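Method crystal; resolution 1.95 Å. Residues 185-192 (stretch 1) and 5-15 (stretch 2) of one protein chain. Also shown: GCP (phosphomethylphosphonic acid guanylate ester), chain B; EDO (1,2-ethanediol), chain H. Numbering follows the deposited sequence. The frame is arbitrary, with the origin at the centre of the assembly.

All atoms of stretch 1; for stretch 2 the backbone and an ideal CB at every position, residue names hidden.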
# COMPACT_ATOMS: atom_id res chain seq x y z
N GLY A 185 -5.94 26.32 -4.20
CA GLY A 185 -5.84 26.97 -5.51
C GLY A 185 -5.35 26.11 -6.65
O GLY A 185 -4.67 26.63 -7.56
N ILE A 186 -5.70 24.84 -6.66
CA ILE A 186 -5.22 23.86 -7.63
C ILE A 186 -6.37 23.58 -8.61
O ILE A 186 -7.38 22.97 -8.23
CB ILE A 186 -4.71 22.57 -6.97
CG1 ILE A 186 -3.84 22.91 -5.78
CG2 ILE A 186 -3.95 21.72 -7.99
CD1 ILE A 186 -2.42 23.32 -6.21
N PRO A 187 -6.26 24.02 -9.86
CA PRO A 187 -7.27 23.67 -10.86
C PRO A 187 -7.34 22.16 -11.05
O PRO A 187 -6.33 21.46 -10.99
CB PRO A 187 -6.76 24.33 -12.14
CG PRO A 187 -5.31 24.63 -11.89
CD PRO A 187 -5.13 24.78 -10.42
N TYR A 188 -8.53 21.67 -11.34
CA TYR A 188 -8.71 20.24 -11.53
C TYR A 188 -10.01 20.02 -12.28
O TYR A 188 -10.89 20.89 -12.31
CB TYR A 188 -8.71 19.50 -10.19
CG TYR A 188 -9.95 19.75 -9.37
CD1 TYR A 188 -10.04 20.85 -8.52
CD2 TYR A 188 -11.04 18.89 -9.45
CE1 TYR A 188 -11.19 21.09 -7.78
CE2 TYR A 188 -12.19 19.13 -8.71
CZ TYR A 188 -12.26 20.23 -7.88
OH TYR A 188 -13.40 20.45 -7.15
N GLU A 189 -10.13 18.85 -12.89
CA GLU A 189 -11.41 18.34 -13.36
C GLU A 189 -11.50 16.86 -13.03
O GLU A 189 -10.50 16.22 -12.71
CB GLU A 189 -11.61 18.54 -14.87
CG GLU A 189 -11.50 19.98 -15.36
CD GLU A 189 -12.63 20.89 -14.86
OE1 GLU A 189 -13.72 20.37 -14.52
OE2 GLU A 189 -12.42 22.12 -14.81
N TYR A 190 -12.71 16.32 -13.11
CA TYR A 190 -12.90 14.89 -12.97
C TYR A 190 -12.23 14.17 -14.15
O TYR A 190 -12.35 14.61 -15.30
CB TYR A 190 -14.39 14.54 -12.92
CG TYR A 190 -15.17 15.19 -11.78
CD1 TYR A 190 -14.72 15.11 -10.47
CD2 TYR A 190 -16.39 15.84 -12.02
CE1 TYR A 190 -15.43 15.68 -9.42
CE2 TYR A 190 -17.11 16.42 -10.98
CZ TYR A 190 -16.62 16.33 -9.67
OH TYR A 190 -17.30 16.88 -8.60
N SER A 191 -11.49 13.10 -13.86
CA SER A 191 -10.90 12.29 -14.92
C SER A 191 -12.00 11.66 -15.77
O SER A 191 -12.95 11.10 -15.23
CB SER A 191 -10.01 11.19 -14.33
OG SER A 191 -8.96 11.72 -13.55
N GLY A 192 -11.86 11.76 -17.08
CA GLY A 192 -12.90 11.26 -17.96
C GLY A 192 -12.60 9.90 -18.56
O GLY A 192 -13.46 9.32 -19.23
N UNK A 5 -11.49 7.76 -6.32
CA UNK A 5 -11.72 9.11 -6.81
C UNK A 5 -10.59 9.41 -7.79
O UNK A 5 -9.45 9.02 -7.56
CB UNK A 5 -11.77 10.13 -5.67
N UNK A 6 -10.90 10.06 -8.92
CA UNK A 6 -9.88 10.31 -9.94
C UNK A 6 -10.08 11.71 -10.50
O UNK A 6 -11.07 11.97 -11.20
CB UNK A 6 -9.94 9.26 -11.06
N UNK A 7 -9.14 12.61 -10.20
CA UNK A 7 -9.17 14.00 -10.66
C UNK A 7 -7.96 14.26 -11.54
O UNK A 7 -6.87 13.76 -11.28
CB UNK A 7 -9.20 14.97 -9.48
N UNK A 8 -8.14 15.06 -12.60
CA UNK A 8 -7.05 15.36 -13.51
C UNK A 8 -6.55 16.78 -13.27
O UNK A 8 -7.35 17.70 -13.14
CB UNK A 8 -7.49 15.18 -14.96
N UNK A 9 -5.20 16.95 -13.21
CA UNK A 9 -4.63 18.29 -13.17
C UNK A 9 -4.28 18.76 -14.59
O UNK A 9 -3.80 17.96 -15.41
CB UNK A 9 -3.39 18.32 -12.27
N UNK A 10 -4.44 20.06 -14.88
CA UNK A 10 -4.25 20.54 -16.27
C UNK A 10 -2.80 20.70 -16.73
O UNK A 10 -2.58 20.79 -17.95
CB UNK A 10 -4.95 21.89 -16.43
N UNK A 11 -1.82 20.80 -15.85
CA UNK A 11 -0.57 21.42 -16.28
C UNK A 11 0.55 21.00 -15.36
O UNK A 11 0.30 20.58 -14.22
CB UNK A 11 -0.69 22.94 -16.31
N UNK A 12 1.80 21.12 -15.80
CA UNK A 12 2.94 20.95 -14.89
C UNK A 12 2.89 21.86 -13.67
O UNK A 12 3.22 21.43 -12.57
CB UNK A 12 4.24 21.20 -15.65
N UNK A 13 2.50 23.12 -13.85
CA UNK A 13 2.50 24.05 -12.73
C UNK A 13 1.49 23.62 -11.68
O UNK A 13 1.77 23.69 -10.47
CB UNK A 13 2.20 25.47 -13.21
N UNK A 14 0.32 23.13 -12.10
CA UNK A 14 -0.63 22.65 -11.10
C UNK A 14 -0.07 21.45 -10.36
O UNK A 14 -0.20 21.36 -9.13
CB UNK A 14 -1.97 22.29 -11.75
N UNK A 15 0.60 20.54 -11.08
CA UNK A 15 1.20 19.36 -10.45
C UNK A 15 2.29 19.77 -9.45
O UNK A 15 2.37 19.21 -8.34
CB UNK A 15 1.78 18.43 -11.51
PG GCP B . -5.05 3.94 -12.03
O1G GCP B . -5.85 5.21 -12.03
O2G GCP B . -3.62 4.21 -12.44
O3G GCP B . -5.68 2.94 -12.96
C3B GCP B . -5.05 3.27 -10.33
PB GCP B . -4.13 1.66 -10.33
O1B GCP B . -4.43 0.84 -11.54
O2B GCP B . -2.65 1.89 -10.14
O3A GCP B . -4.71 0.85 -9.01
PA GCP B . -3.91 -0.48 -8.48
O1A GCP B . -4.97 -1.51 -8.14
O2A GCP B . -3.04 -0.99 -9.62
O5' GCP B . -2.93 -0.08 -7.16
C5' GCP B . -3.10 1.18 -6.55
C4' GCP B . -4.51 1.30 -5.83
O4' GCP B . -4.89 0.05 -4.97
C3' GCP B . -4.48 2.27 -5.00
O3' GCP B . -5.71 3.03 -5.09
C2' GCP B . -4.22 1.62 -3.48
O2' GCP B . -5.01 2.31 -2.43
C1' GCP B . -4.45 0.37 -3.51
N9 GCP B . -3.18 -0.39 -3.15
C8 GCP B . -2.38 -0.86 -4.12
N7 GCP B . -1.33 -1.49 -3.54
C5 GCP B . -1.49 -1.41 -2.21
C6 GCP B . -0.73 -1.88 -1.15
O6 GCP B . 0.28 -2.48 -1.36
N1 GCP B . -1.12 -1.66 0.10
C2 GCP B . -2.27 -0.98 0.35
N2 GCP B . -2.60 -0.80 1.76
N3 GCP B . -3.02 -0.51 -0.69
C4 GCP B . -2.63 -0.73 -1.97
C1 EDO H . -8.36 19.09 -17.91
O1 EDO H . -7.03 18.90 -18.41
C2 EDO H . -8.43 18.60 -16.48
O2 EDO H . -7.63 19.45 -15.64

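Position 5 lies within the strand, with phi/psi of -88/139. Its ideal CB has nothing of stretch 1 within 5.5 Å, so many strand-compatible residues would suit; it is Ile 5.

At position 6 the backbone sets the register: Ser 191 N donates to the carbonyl O of position 6 at 2.9 Å. CA-to-CB points sideways, and the ideal CB lies 3.6 Å from Ser 191 OG. Beyond it lies the GCP gamma-phosphate, so a long chain ending in a donor would suit, though shorter ones would fit. Lys 6 carries NZ to 3.0 Å from GCP O1G, a weak hydrogen bond.

Position 7 pairs with Tyr 190 as an antiparallel non-hydrogen-bonded bridge. CB points away overall, yet the ideal CB is 4.3 Å from Tyr 188 CD2. Two aromatic rings nearby favour an apolar side chain. Leu 7 places CD2 at the edge of the Tyr 190 ring, 3.6 Å from Tyr 190 CD1, and 4.2 Å from Tyr 188 CD2.

Position 8 forms the hydrogen-bonded bridge with Glu 189: N of position 8 donates to Glu 189 O at 2.6 Å, and Glu 189 N donates to O of position 8 at 3.0 Å. Its CB shares a sheet face with the Glu 189 side chain, so polar or basic residues are plausible, but the carboxylate curls back, with OE2 3.2 Å from Tyr 188 O. Arg 8 does not pair with it; its extended chain leads away.

At position 9 the ideal CB is 4.5 Å from Pro 187 O, which suits a medium or large apolar residue. Leu 9 reaches inward: CD2 lies 4.3 Å from both Ile 186 CG2 and Tyr 188 CB.

Position 10 has phi -78° and a CB directed toward stretch 1. Proline is permitted, as are other small apolar residues. Pro 10 packs CG against Pro 187 CG at 3.7 Å.

Position 11 precedes a helix, where Ser, Thr, Asp or Asn commonly cap. Ser 11 OG accepts from N of position 14 at 3.1 Å. Positions 12 and 13 are beyond reach of stretch 1; the first helical turn tolerates proline, and they are Pro 12 and Ser 13.

Position 14 points toward stretch 1, its ideal CB 4.1 Å from Pro 187 CG and 4.3 Å from Ile 186 CG2. A small apolar residue fits; Ala 14 makes both contacts. Position 15 points away, leaving the choice open: His 15.

Stretch 2 5-15: IKLRLPSPSAH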
# COMPACT_ATOMS: atom_id res chain seq x y z
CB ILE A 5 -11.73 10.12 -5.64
CG1 ILE A 5 -12.76 9.70 -4.58
CG2 ILE A 5 -11.99 11.53 -6.13
CD1 ILE A 5 -14.13 9.54 -5.10
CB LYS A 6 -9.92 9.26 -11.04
CG LYS A 6 -9.48 7.87 -10.59
CD LYS A 6 -9.36 6.90 -11.75
CE LYS A 6 -8.87 5.54 -11.29
NZ LYS A 6 -8.74 4.61 -12.44
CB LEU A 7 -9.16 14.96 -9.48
CG LEU A 7 -10.08 14.63 -8.30
CD1 LEU A 7 -9.76 15.55 -7.13
CD2 LEU A 7 -11.55 14.78 -8.70
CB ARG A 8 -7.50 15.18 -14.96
CG ARG A 8 -6.42 15.45 -15.99
CD ARG A 8 -6.92 15.19 -17.40
NE ARG A 8 -5.90 15.50 -18.39
CZ ARG A 8 -6.14 15.66 -19.69
NH1 ARG A 8 -7.38 15.54 -20.17
NH2 ARG A 8 -5.14 15.95 -20.51
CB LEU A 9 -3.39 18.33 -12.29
CG LEU A 9 -3.52 17.57 -10.97
CD1 LEU A 9 -2.26 17.69 -10.18
CD2 LEU A 9 -4.67 18.13 -10.18
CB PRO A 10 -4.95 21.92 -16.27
CG PRO A 10 -5.00 22.33 -14.81
CD PRO A 10 -5.12 21.05 -14.02
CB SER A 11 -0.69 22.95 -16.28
OG SER A 11 -0.81 23.39 -14.93
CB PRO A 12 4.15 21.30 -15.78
CG PRO A 12 3.69 20.90 -17.17
CD PRO A 12 2.22 21.31 -17.20
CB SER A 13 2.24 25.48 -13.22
OG SER A 13 0.93 25.67 -13.76
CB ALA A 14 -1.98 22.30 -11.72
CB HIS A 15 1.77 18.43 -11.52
CG HIS A 15 2.51 17.24 -10.98
ND1 HIS A 15 3.85 17.27 -10.69
CD2 HIS A 15 2.08 15.99 -10.69
CE1 HIS A 15 4.22 16.08 -10.23
NE2 HIS A 15 3.17 15.29 -10.23
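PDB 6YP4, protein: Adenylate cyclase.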